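Local coordinates for regulatory protein of LacI family (Chloroflexus aggregans, PDB 3BBL) that probably regulates transcription as a DNA-binding member of the LacI family, its periplasmic-binding-protein-like region being expected to sense a small effector molecule, at residues Asp101-Gln115 with Glu264-Ile276. Numbering follows the deposited sequence.
Sequences DFAWVDIDGTAGTRQ and EQKHILLQPSLII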
loop_
_atom_site.group_PDB
_atom_site.type_symbol
_atom_site.label_atom_id
_atom_site.label_comp_id
_atom_site.label_asym_id
_atom_site.label_seq_id
_atom_site.Cartn_x
_atom_site.Cartn_y
_atom_site.Cartn_z
ATOM N N ASP A 101 1.368 32.233 -1.514
ATOM C CA ASP A 101 -0.009 32.080 -1.049
ATOM C C ASP A 101 -0.981 31.276 -1.912
ATOM O O ASP A 101 -1.046 31.453 -3.129
ATOM C CB ASP A 101 -0.613 33.460 -0.784
ATOM C CG ASP A 101 -2.053 33.384 -0.304
ATOM O OD1 ASP A 101 -2.293 32.731 0.739
ATOM O OD2 ASP A 101 -2.939 33.972 -0.967
ATOM N N PHE A 102 -1.742 30.404 -1.251
ATOM C CA PHE A 102 -2.751 29.557 -1.890
ATOM C C PHE A 102 -3.389 28.647 -0.846
ATOM O O PHE A 102 -2.929 28.593 0.294
ATOM C CB PHE A 102 -2.130 28.721 -3.016
ATOM C CG PHE A 102 -0.992 27.849 -2.574
ATOM C CD1 PHE A 102 -1.218 26.544 -2.159
ATOM C CD2 PHE A 102 0.313 28.331 -2.583
ATOM C CE1 PHE A 102 -0.158 25.729 -1.762
ATOM C CE2 PHE A 102 1.376 27.528 -2.187
ATOM C CZ PHE A 102 1.141 26.223 -1.778
ATOM N N ALA A 103 -4.454 27.947 -1.225
ATOM C CA ALA A 103 -5.138 27.051 -0.297
ATOM C C ALA A 103 -4.397 25.724 -0.141
ATOM O O ALA A 103 -3.982 25.115 -1.127
ATOM C CB ALA A 103 -6.561 26.795 -0.770
ATOM N N TRP A 104 -4.227 25.277 1.100
ATOM C CA TRP A 104 -3.550 24.014 1.338
ATOM C C TRP A 104 -3.843 23.324 2.654
ATOM O O TRP A 104 -4.276 23.941 3.634
ATOM C CB TRP A 104 -2.025 24.168 1.204
ATOM C CG TRP A 104 -1.369 25.203 2.109
ATOM C CD1 TRP A 104 -0.882 26.422 1.731
ATOM C CD2 TRP A 104 -1.081 25.077 3.511
ATOM N NE1 TRP A 104 -0.305 27.062 2.805
ATOM C CE2 TRP A 104 -0.414 26.263 3.907
ATOM C CE3 TRP A 104 -1.321 24.083 4.469
ATOM C CZ2 TRP A 104 0.017 26.477 5.221
ATOM C CZ3 TRP A 104 -0.889 24.298 5.781
ATOM C CH2 TRP A 104 -0.229 25.489 6.140
ATOM N N VAL A 105 -3.606 22.017 2.638
ATOM C CA VAL A 105 -3.748 21.163 3.799
ATOM C C VAL A 105 -2.401 20.447 3.866
ATOM O O VAL A 105 -1.888 19.989 2.845
ATOM C CB VAL A 105 -4.860 20.109 3.620
ATOM C CG1 VAL A 105 -4.889 19.181 4.830
ATOM C CG2 VAL A 105 -6.213 20.790 3.445
ATOM N N ASP A 106 -1.823 20.370 5.060
ATOM C CA ASP A 106 -0.542 19.703 5.219
ATOM C C ASP A 106 -0.367 19.124 6.610
ATOM O O ASP A 106 -1.065 19.497 7.548
ATOM C CB ASP A 106 0.603 20.678 4.935
ATOM C CG ASP A 106 1.893 19.965 4.564
ATOM O OD1 ASP A 106 1.936 18.727 4.667
ATOM O OD2 ASP A 106 2.861 20.640 4.172
ATOM N N ILE A 107 0.574 18.195 6.722
ATOM C CA ILE A 107 0.888 17.566 7.989
ATOM C C ILE A 107 2.107 18.299 8.545
ATOM O O ILE A 107 3.033 18.620 7.802
ATOM C CB ILE A 107 1.241 16.073 7.796
ATOM C CG1 ILE A 107 0.155 15.377 6.964
ATOM C CG2 ILE A 107 1.402 15.397 9.151
ATOM C CD1 ILE A 107 -1.255 15.481 7.540
ATOM N N ASP A 108 2.102 18.577 9.844
ATOM C CA ASP A 108 3.222 19.267 10.476
ATOM C C ASP A 108 4.393 18.285 10.648
ATOM O O ASP A 108 4.573 17.703 11.718
ATOM C CB ASP A 108 2.795 19.820 11.844
ATOM C CG ASP A 108 3.818 20.781 12.437
ATOM O OD1 ASP A 108 4.997 20.743 12.024
ATOM O OD2 ASP A 108 3.441 21.567 13.333
ATOM N N GLY A 109 5.171 18.101 9.583
ATOM C CA GLY A 109 6.308 17.201 9.633
ATOM C C GLY A 109 7.275 17.554 10.754
ATOM O O GLY A 109 7.708 16.687 11.518
ATOM N N THR A 110 7.612 18.833 10.852
ATOM C CA THR A 110 8.524 19.313 11.880
ATOM C C THR A 110 8.114 18.838 13.275
ATOM O O THR A 110 8.932 18.302 14.025
ATOM C CB THR A 110 8.591 20.862 11.858
ATOM O OG1 THR A 110 9.112 21.282 10.594
ATOM C CG2 THR A 110 9.489 21.404 12.968
ATOM N N ALA A 111 6.846 19.030 13.619
ATOM C CA ALA A 111 6.342 18.626 14.925
ATOM C C ALA A 111 6.479 17.114 15.131
ATOM O O ALA A 111 6.679 16.644 16.253
ATOM C CB ALA A 111 4.889 19.045 15.074
ATOM N N GLY A 112 6.374 16.363 14.036
ATOM C CA GLY A 112 6.486 14.919 14.108
ATOM C C GLY A 112 7.850 14.453 14.569
ATOM O O GLY A 112 7.957 13.693 15.522
ATOM N N THR A 113 8.896 14.907 13.890
ATOM C CA THR A 113 10.256 14.528 14.243
ATOM C C THR A 113 10.670 15.133 15.585
ATOM O O THR A 113 11.355 14.491 16.368
ATOM C CB THR A 113 11.240 14.974 13.165
ATOM O OG1 THR A 113 11.052 16.370 12.902
ATOM C CG2 THR A 113 11.005 14.214 11.889
ATOM N N ARG A 114 10.252 16.365 15.859
ATOM C CA ARG A 114 10.609 16.986 17.129
ATOM C C ARG A 114 10.127 16.097 18.275
ATOM O O ARG A 114 10.874 15.793 19.215
ATOM C CB ARG A 114 9.980 18.377 17.248
ATOM C CG ARG A 114 10.281 19.074 18.573
ATOM C CD ARG A 114 9.810 20.521 18.571
ATOM N NE ARG A 114 8.369 20.623 18.359
ATOM C CZ ARG A 114 7.789 21.302 17.367
ATOM N NH1 ARG A 114 8.520 21.966 16.467
ATOM N NH2 ARG A 114 6.465 21.295 17.262
ATOM N N GLN A 115 8.879 15.663 18.173
ATOM C CA GLN A 115 8.278 14.818 19.189
ATOM C C GLN A 115 9.040 13.497 19.311
ATOM O O GLN A 115 9.306 13.020 20.413
ATOM C CB GLN A 115 6.829 14.551 18.811
ATOM C CG GLN A 115 5.931 14.157 19.953
ATOM C CD GLN A 115 4.526 13.859 19.475
ATOM O OE1 GLN A 115 4.001 14.552 18.596
ATOM N NE2 GLN A 115 3.904 12.831 20.050
ATOM N N GLU A 264 -12.136 31.736 5.714
ATOM C CA GLU A 264 -10.983 32.605 5.902
ATOM C C GLU A 264 -9.786 31.744 6.273
ATOM O O GLU A 264 -8.635 32.182 6.184
ATOM C CB GLU A 264 -11.247 33.651 6.990
ATOM C CG GLU A 264 -10.247 34.801 6.954
ATOM C CD GLU A 264 -10.751 36.051 7.651
ATOM O OE1 GLU A 264 -11.892 36.471 7.359
ATOM O OE2 GLU A 264 -10.004 36.619 8.479
ATOM N N GLN A 265 -10.067 30.508 6.679
ATOM C CA GLN A 265 -9.009 29.580 7.034
ATOM C C GLN A 265 -8.768 28.657 5.844
ATOM O O GLN A 265 -9.381 27.597 5.729
ATOM C CB GLN A 265 -9.393 28.777 8.276
ATOM C CG GLN A 265 -8.189 28.344 9.105
ATOM C CD GLN A 265 -6.945 29.185 8.821
ATOM O OE1 GLN A 265 -7.011 30.411 8.741
ATOM N NE2 GLN A 265 -5.805 28.522 8.675
ATOM N N LYS A 266 -7.874 29.086 4.954
ATOM C CA LYS A 266 -7.538 28.332 3.754
ATOM C C LYS A 266 -6.226 27.565 3.897
ATOM O O LYS A 266 -5.746 26.957 2.940
ATOM C CB LYS A 266 -7.462 29.283 2.557
ATOM C CG LYS A 266 -6.541 30.478 2.773
ATOM C CD LYS A 266 -6.943 31.658 1.881
ATOM C CE LYS A 266 -6.607 31.426 0.415
ATOM N NZ LYS A 266 -5.149 31.593 0.153
ATOM N N HIS A 267 -5.649 27.611 5.095
ATOM C CA HIS A 267 -4.406 26.907 5.397
ATOM C C HIS A 267 -4.700 25.962 6.554
ATOM O O HIS A 267 -4.867 26.396 7.690
ATOM C CB HIS A 267 -3.306 27.887 5.816
ATOM C CG HIS A 267 -2.801 28.753 4.705
ATOM N ND1 HIS A 267 -1.887 29.765 4.909
ATOM C CD2 HIS A 267 -3.070 28.754 3.377
ATOM C CE1 HIS A 267 -1.617 30.353 3.756
ATOM N NE2 HIS A 267 -2.323 29.758 2.811
ATOM N N ILE A 268 -4.773 24.670 6.269
ATOM C CA ILE A 268 -5.060 23.705 7.314
ATOM C C ILE A 268 -3.847 22.837 7.613
ATOM O O ILE A 268 -3.381 22.075 6.762
ATOM C CB ILE A 268 -6.270 22.828 6.926
ATOM C CG1 ILE A 268 -7.493 23.724 6.707
ATOM C CG2 ILE A 268 -6.561 21.817 8.022
ATOM C CD1 ILE A 268 -8.703 22.999 6.172
ATOM N N LEU A 269 -3.333 22.978 8.833
ATOM C CA LEU A 269 -2.163 22.229 9.279
ATOM C C LEU A 269 -2.558 21.190 10.310
ATOM O O LEU A 269 -3.013 21.531 11.396
ATOM C CB LEU A 269 -1.123 23.176 9.881
ATOM C CG LEU A 269 0.171 22.527 10.371
ATOM C CD1 LEU A 269 0.918 21.919 9.197
ATOM C CD2 LEU A 269 1.031 23.564 11.074
ATOM N N LEU A 270 -2.382 19.921 9.962
ATOM C CA LEU A 270 -2.723 18.825 10.854
ATOM C C LEU A 270 -1.485 18.303 11.583
ATOM O O LEU A 270 -0.380 18.319 11.045
ATOM C CB LEU A 270 -3.366 17.690 10.055
ATOM C CG LEU A 270 -4.592 18.071 9.224
ATOM C CD1 LEU A 270 -5.087 16.856 8.465
ATOM C CD2 LEU A 270 -5.684 18.608 10.128
ATOM N N GLN A 271 -1.682 17.827 12.806
ATOM C CA GLN A 271 -0.589 17.302 13.605
ATOM C C GLN A 271 -0.458 15.784 13.512
ATOM O O GLN A 271 -1.454 15.060 13.502
ATOM C CB GLN A 271 -0.778 17.690 15.075
ATOM C CG GLN A 271 -0.709 19.178 15.343
ATOM C CD GLN A 271 0.568 19.801 14.816
ATOM O OE1 GLN A 271 0.534 20.660 13.933
ATOM N NE2 GLN A 271 1.706 19.368 15.348
ATOM N N PRO A 272 0.786 15.282 13.418
ATOM C CA PRO A 272 0.984 13.831 13.340
ATOM C C PRO A 272 1.036 13.270 14.766
ATOM O O PRO A 272 1.020 14.023 15.737
ATOM C CB PRO A 272 2.317 13.709 12.617
ATOM C CG PRO A 272 3.073 14.890 13.148
ATOM C CD PRO A 272 2.034 16.001 13.099
ATOM N N SER A 273 1.092 11.949 14.887
ATOM C CA SER A 273 1.155 11.308 16.192
ATOM C C SER A 273 2.341 10.368 16.253
ATOM O O SER A 273 2.627 9.662 15.293
ATOM C CB SER A 273 -0.111 10.498 16.461
ATOM O OG SER A 273 -1.210 11.345 16.716
ATOM N N LEU A 274 3.034 10.360 17.385
ATOM C CA LEU A 274 4.172 9.472 17.557
ATOM C C LEU A 274 3.620 8.144 18.047
ATOM O O LEU A 274 2.845 8.111 18.989
ATOM C CB LEU A 274 5.154 10.047 18.582
ATOM C CG LEU A 274 6.348 9.157 18.945
ATOM C CD1 LEU A 274 7.190 8.877 17.711
ATOM C CD2 LEU A 274 7.185 9.836 20.021
ATOM N N ILE A 275 3.999 7.055 17.389
ATOM C CA ILE A 275 3.532 5.732 17.790
ATOM C C ILE A 275 4.692 4.934 18.369
ATOM O O ILE A 275 5.574 4.487 17.636
ATOM C CB ILE A 275 2.957 4.946 16.598
ATOM C CG1 ILE A 275 1.958 5.814 15.826
ATOM C CG2 ILE A 275 2.277 3.689 17.096
ATOM C CD1 ILE A 275 0.821 6.345 16.670
ATOM N N ILE A 276 4.695 4.778 19.689
ATOM C CA ILE A 276 5.742 4.025 20.374
ATOM C C ILE A 276 5.307 2.577 20.564
ATOM O O ILE A 276 4.277 2.298 21.178
ATOM C CB ILE A 276 6.053 4.619 21.760
ATOM C CG1 ILE A 276 6.525 6.067 21.611
ATOM C CG2 ILE A 276 7.133 3.792 22.451
ATOM C CD1 ILE A 276 7.827 6.208 20.863
#
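W104 O receives the backbone N-H of I268 at 2.8 Å, one of five backbone bonds that join 104-108 to 266-270 in parallel. W104 N and D106 N give to the carbonyls of K266 and I268, L270 N gives to D106 O, and D108 N closes the row on L270 O. On one face of the paired strands W104 and H267 form an offset stack, the indole five-membered ring and the imidazole 4.0 Å apart at their centroids with planes 15° from parallel. The W104 ring is laid there by a chi1 of 57°, which sets CG between backbone N and carbonyl carbon; NE1 sits over the centre of the imidazole, and H267 CB makes a CH-pi contact over the six-membered ring. At its edge the imidazole is tethered weakly, H267 NE2 to F102 O at 2.8 Å but bent. Beside it K266, its chain folded at the last two torsions, brings NZ to 3.1 Å from OD1 of the exposed, poorly ordered D101 in a salt bridge. The other face is apolar: V105 CG2 lies alongside I268 CB, and I107 CD1 reaches L270 CB at 4.0 Å. Past the strands D108 caps helix 109-123, its OD1 taking A111 N at 3.0 Å, while the P272 ring packs against G112 CA. Strand 104-107 runs between 90-93 and 267-275, as in the two-lobed periplasmic-binding-protein fold; helix 243-258 covers V105 and L270, on the face that carries W104 D106 OD2 is held by salt bridges to R95 and R138, and the L274 side chain, whose CB meets the Q115 amide, packs on A116 and Y119 farther along helix 109-123.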